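Local structure of RctB replication initiator protein (Vibrio cholerae, 5UBD) at residues A[29-34]-A[47-52]; A[41-46]-A[82-87]. The protein probably binds origin DNA through a helix-turn-helix domain to initiate replication of the second chromosome of Vibrio cholerae. The protein carries 1 engineered substitution. All coordinates share one frame; numbering follows the deposited sequence.

Contact 1 of 2, residues A[29-34]-A[47-52]. Engineered in segment 47-52: Met48 (natural residue Leu).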
# COMPACT_ATOMS: atom_id res chain seq x y z
N ASP A 29 1.51 -10.47 -10.17
CA ASP A 29 2.52 -10.61 -11.20
C ASP A 29 3.32 -9.34 -11.41
O ASP A 29 4.43 -9.40 -11.95
CB ASP A 29 1.87 -11.04 -12.52
CG ASP A 29 1.05 -12.30 -12.38
OD1 ASP A 29 1.56 -13.30 -11.84
OD2 ASP A 29 -0.13 -12.28 -12.81
N TRP A 30 2.79 -8.18 -11.01
CA TRP A 30 3.56 -6.95 -11.15
C TRP A 30 4.73 -6.90 -10.17
O TRP A 30 5.80 -6.39 -10.52
CB TRP A 30 2.65 -5.74 -10.96
CG TRP A 30 1.66 -5.53 -12.06
CD1 TRP A 30 1.59 -6.23 -13.24
CD2 TRP A 30 0.61 -4.57 -12.10
NE1 TRP A 30 0.55 -5.75 -14.01
CE2 TRP A 30 -0.07 -4.73 -13.33
CE3 TRP A 30 0.17 -3.58 -11.21
CZ2 TRP A 30 -1.16 -3.94 -13.69
CZ3 TRP A 30 -0.91 -2.80 -11.57
CH2 TRP A 30 -1.57 -2.98 -12.80
N ILE A 31 4.55 -7.45 -8.97
CA ILE A 31 5.60 -7.37 -7.95
C ILE A 31 6.86 -8.11 -8.39
O ILE A 31 7.98 -7.68 -8.08
CB ILE A 31 5.07 -7.89 -6.60
CG1 ILE A 31 3.98 -6.96 -6.07
CG2 ILE A 31 6.18 -8.00 -5.58
CD1 ILE A 31 3.18 -7.54 -4.94
N GLU A 32 6.71 -9.21 -9.13
CA GLU A 32 7.89 -9.86 -9.68
C GLU A 32 8.52 -9.03 -10.79
O GLU A 32 9.75 -9.02 -10.94
CB GLU A 32 7.55 -11.27 -10.18
CG GLU A 32 6.81 -11.32 -11.50
CD GLU A 32 6.26 -12.71 -11.83
OE1 GLU A 32 6.83 -13.71 -11.34
OE2 GLU A 32 5.26 -12.79 -12.58
N GLN A 33 7.70 -8.31 -11.57
CA GLN A 33 8.25 -7.44 -12.61
C GLN A 33 8.90 -6.20 -12.02
O GLN A 33 9.86 -5.67 -12.60
CB GLN A 33 7.15 -7.05 -13.60
CG GLN A 33 6.45 -8.22 -14.27
CD GLN A 33 5.27 -7.77 -15.11
OE1 GLN A 33 4.12 -8.04 -14.78
NE2 GLN A 33 5.57 -7.07 -16.20
N TYR A 34 8.40 -5.70 -10.88
CA TYR A 34 9.00 -4.53 -10.25
C TYR A 34 10.46 -4.77 -9.89
O TYR A 34 11.25 -3.82 -9.87
CB TYR A 34 8.23 -4.15 -8.98
CG TYR A 34 6.83 -3.60 -9.19
CD1 TYR A 34 6.49 -2.93 -10.35
CD2 TYR A 34 5.86 -3.75 -8.20
CE1 TYR A 34 5.21 -2.43 -10.54
CE2 TYR A 34 4.58 -3.25 -8.37
CZ TYR A 34 4.26 -2.59 -9.54
OH TYR A 34 2.99 -2.10 -9.69
N LEU A 47 7.05 -5.46 1.61
CA LEU A 47 5.85 -4.69 1.90
C LEU A 47 4.74 -4.99 0.90
O LEU A 47 3.58 -5.18 1.29
CB LEU A 47 6.18 -3.20 1.89
CG LEU A 47 4.99 -2.24 1.99
CD1 LEU A 47 4.23 -2.44 3.29
CD2 LEU A 47 5.46 -0.79 1.85
N MSE A 48 5.07 -5.06 -0.39
CA MSE A 48 4.05 -5.29 -1.40
C MSE A 48 3.53 -6.72 -1.37
O MSE A 48 2.36 -6.96 -1.68
CB MSE A 48 4.61 -4.95 -2.78
CG MSE A 48 5.05 -3.50 -2.90
SE MSE A 48 5.67 -3.08 -4.70
CE MSE A 48 7.16 -4.33 -4.79
N ASN A 49 4.38 -7.68 -0.99
CA ASN A 49 3.92 -9.05 -0.82
C ASN A 49 2.96 -9.18 0.36
O ASN A 49 2.00 -9.95 0.31
CB ASN A 49 5.11 -10.00 -0.64
CG ASN A 49 5.76 -10.38 -1.95
OD1 ASN A 49 5.13 -10.35 -3.01
ND2 ASN A 49 7.04 -10.74 -1.89
N LEU A 50 3.22 -8.43 1.43
CA LEU A 50 2.30 -8.44 2.57
C LEU A 50 0.96 -7.82 2.19
O LEU A 50 -0.10 -8.29 2.62
CB LEU A 50 2.93 -7.70 3.74
CG LEU A 50 2.18 -7.79 5.07
CD1 LEU A 50 2.19 -9.22 5.59
CD2 LEU A 50 2.77 -6.84 6.09
N ILE A 51 0.99 -6.76 1.38
CA ILE A 51 -0.25 -6.15 0.89
C ILE A 51 -1.04 -7.16 0.06
O ILE A 51 -2.27 -7.23 0.15
CB ILE A 51 0.06 -4.88 0.08
CG1 ILE A 51 0.63 -3.78 0.99
CG2 ILE A 51 -1.16 -4.39 -0.68
CD1 ILE A 51 1.18 -2.61 0.23
N SER A 52 -0.34 -7.96 -0.75
CA SER A 52 -1.02 -8.94 -1.60
C SER A 52 -1.68 -10.03 -0.77
O SER A 52 -2.84 -10.38 -0.99
CB SER A 52 -0.02 -9.54 -2.59
OG SER A 52 0.53 -8.54 -3.43

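Contact 2 of 2, residues A[41-46]-A[82-87]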
# COMPACT_ATOMS: atom_id res chain seq x y z
N THR A 41 13.97 -2.48 -3.65
CA THR A 41 14.71 -3.27 -2.69
C THR A 41 13.86 -4.43 -2.18
O THR A 41 12.65 -4.49 -2.39
CB THR A 41 15.16 -2.40 -1.53
OG1 THR A 41 14.00 -1.85 -0.90
CG2 THR A 41 16.05 -1.28 -2.02
N LYS A 42 14.52 -5.35 -1.47
CA LYS A 42 13.80 -6.49 -0.91
C LYS A 42 12.83 -6.07 0.19
O LYS A 42 11.80 -6.74 0.39
CB LYS A 42 14.79 -7.52 -0.38
CG LYS A 42 15.76 -8.02 -1.43
CD LYS A 42 16.48 -9.27 -0.97
CE LYS A 42 17.46 -9.75 -2.05
NZ LYS A 42 18.10 -11.05 -1.71
N SER A 43 13.12 -4.98 0.90
CA SER A 43 12.18 -4.50 1.91
C SER A 43 10.92 -3.92 1.27
O SER A 43 9.83 -4.04 1.83
CB SER A 43 12.85 -3.45 2.80
OG SER A 43 13.20 -2.29 2.07
N ILE A 44 11.06 -3.29 0.10
CA ILE A 44 9.89 -2.83 -0.64
C ILE A 44 9.09 -4.02 -1.16
O ILE A 44 7.85 -4.02 -1.11
CB ILE A 44 10.31 -1.89 -1.78
CG1 ILE A 44 10.91 -0.60 -1.22
CG2 ILE A 44 9.13 -1.58 -2.69
CD1 ILE A 44 11.31 0.40 -2.29
N VAL A 45 9.78 -5.05 -1.66
CA VAL A 45 9.10 -6.25 -2.12
C VAL A 45 8.38 -6.94 -0.97
O VAL A 45 7.28 -7.48 -1.14
CB VAL A 45 10.11 -7.20 -2.81
CG1 VAL A 45 9.43 -8.50 -3.18
CG2 VAL A 45 10.71 -6.53 -4.04
N GLU A 46 9.00 -6.95 0.21
CA GLU A 46 8.34 -7.52 1.38
C GLU A 46 7.04 -6.80 1.69
O GLU A 46 6.02 -7.43 2.00
CB GLU A 46 9.27 -7.47 2.59
CG GLU A 46 8.66 -8.03 3.88
CD GLU A 46 9.59 -7.91 5.07
OE1 GLU A 46 10.19 -6.83 5.26
OE2 GLU A 46 9.73 -8.90 5.82
N GLN A 82 6.11 3.34 6.57
CA GLN A 82 6.16 4.66 5.95
C GLN A 82 7.49 4.90 5.25
O GLN A 82 7.53 5.56 4.20
CB GLN A 82 5.89 5.73 7.00
CG GLN A 82 4.46 5.70 7.55
CD GLN A 82 4.26 6.66 8.72
OE1 GLN A 82 5.22 7.18 9.27
NE2 GLN A 82 3.01 6.89 9.09
N GLN A 83 8.58 4.35 5.79
CA GLN A 83 9.88 4.47 5.14
C GLN A 83 9.92 3.71 3.82
O GLN A 83 10.32 4.26 2.79
CB GLN A 83 10.97 3.96 6.09
CG GLN A 83 12.38 3.91 5.49
CD GLN A 83 13.04 5.27 5.43
OE1 GLN A 83 12.41 6.30 5.69
NE2 GLN A 83 14.32 5.29 5.09
N ARG A 84 9.51 2.44 3.83
CA ARG A 84 9.46 1.68 2.60
C ARG A 84 8.45 2.26 1.62
O ARG A 84 8.64 2.16 0.40
CB ARG A 84 9.13 0.22 2.90
CG ARG A 84 10.08 -0.42 3.90
CD ARG A 84 9.65 -1.83 4.25
NE ARG A 84 10.43 -2.38 5.35
CZ ARG A 84 10.43 -3.67 5.69
NH1 ARG A 84 9.69 -4.53 5.01
NH2 ARG A 84 11.17 -4.09 6.71
N LEU A 85 7.38 2.88 2.12
CA LEU A 85 6.38 3.49 1.24
C LEU A 85 6.96 4.69 0.51
O LEU A 85 6.71 4.86 -0.69
CB LEU A 85 5.14 3.89 2.04
CG LEU A 85 3.99 4.53 1.25
CD1 LEU A 85 3.56 3.63 0.11
CD2 LEU A 85 2.81 4.82 2.17
N ARG A 86 7.69 5.56 1.22
CA ARG A 86 8.33 6.71 0.58
C ARG A 86 9.30 6.26 -0.50
O ARG A 86 9.38 6.88 -1.57
CB ARG A 86 9.08 7.55 1.61
CG ARG A 86 8.24 8.54 2.39
CD ARG A 86 9.11 9.44 3.26
NE ARG A 86 9.90 8.69 4.24
CZ ARG A 86 9.48 8.40 5.46
NH1 ARG A 86 8.28 8.81 5.84
NH2 ARG A 86 10.24 7.72 6.30
N ALA A 87 10.07 5.21 -0.22
CA ALA A 87 10.98 4.66 -1.22
C ALA A 87 10.20 4.10 -2.41
O ALA A 87 10.63 4.25 -3.56
CB ALA A 87 11.86 3.58 -0.59

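Contact 1 of 2, residues A[29-34]-A[47-52]
The selenium of Met48 lies obliquely beside the Tyr34 ring, while Trp30 O lies against one face of that ring, 3.3 Å above the plane and displaced toward the rim. This is a Met-aromatic contact between two nearly antiparallel helices, 27-34 and 42-55, of the helix-turn-helix domain; the axes of segments 29-34 and 47-52 come within 10.4 Å, their directions 176° apart. Met48 replaces a natural leucine by engineering and is present as selenomethionine. Its first torsion and extended second one carry SE to 3.6 Å from Tyr34 CD2, and the bend at chi3 (-62°) brings CE near Ile31 CG2. The far end of the ring is fixed by a hydrogen bond from Tyr34 OH to Ile115 O, and Phe114 of strand 111-114 packs against both Tyr34 and Met48.

Ile31 fills the middle of the interface. It and Met48 run past one another, pointing oppositely, with Ile31 CD1 3.7 Å from Met48 CB, and the CG2 branch of Ile31 rests against Asn49 OD1 at 3.6 Å. The backbone oxygen Met48 O is gripped twice by Ser52, whose N and OG arrive from opposite faces of the carbonyl plane; Ser52 OG donates a hydrogen bond of 3.0 Å to Met48 O and stands 3.2 Å from Ile31 CD1.

Contact 2 of 2, residues A[41-46]-A[82-87]
Arg84 reaches from helix 78-91 across the first turn of helix 42-55 and ends in a salt bridge with Glu46, joining two helices of the helix-turn-helix domain that cross at -107°. Its CB points toward the partner helix. From there the chain runs extended to NE, laying CG near Ser43 OG and bringing CD to 3.3 Å from the backbone oxygen Ser43 O. At NE the guanidinium begins, and Ser43 CB lies over one of its faces, 3.6 Å above the plane and offset toward the rim, with Arg84 CZ 3.8 Å from Ser43 CB. NH1 does the bonding: it gives a weak, bent hydrogen bond to Ser43 O (N-H...O angle 127°) and makes the salt bridge to Glu46 OE1, whose modelled separation is too short to be trusted in detail. Arg84 NH2 also faces Glu46 OE1, at 3.3 Å. Glu46 meets the guanidinium at its edge, its carboxylate turned only 10° from coplanarity. With CG anti to the backbone N and the chain extended beyond it, the carboxylate of Glu46 is carried out to this edge.

Thr41, at the N-cap, shares a hydrogen bond of 3.1 Å between its OG1 and Ser43 OG. Beside the polar part, Ile44 adds an apolar contact and also touches Leu93; Ile44 CD1 rests 3.6 Å from Ala87 CB.

Helix 42-55 serves both contacts: its start, 42-46, with Thr41 just before it, meets helix 78-91 in contact 2, and the following residues, 47-52, meet helix 27-34 in contact 1. The centres lie 11 Å apart and the two sites touch, Leu47 CD2 packing 4.0 Å from Arg84 CB and Ile31 CG2 lying near Val45 CG1. The segments alternate along the chain, in the order 29-34, 41-46, 47-52, 82-87. Contact 1 is buried, whereas contact 2 lies at the surface. Together they illustrate how a central helix can hold a compact domain together: helix 42-55 joins an earlier and a later helix of the helix-turn-helix domain.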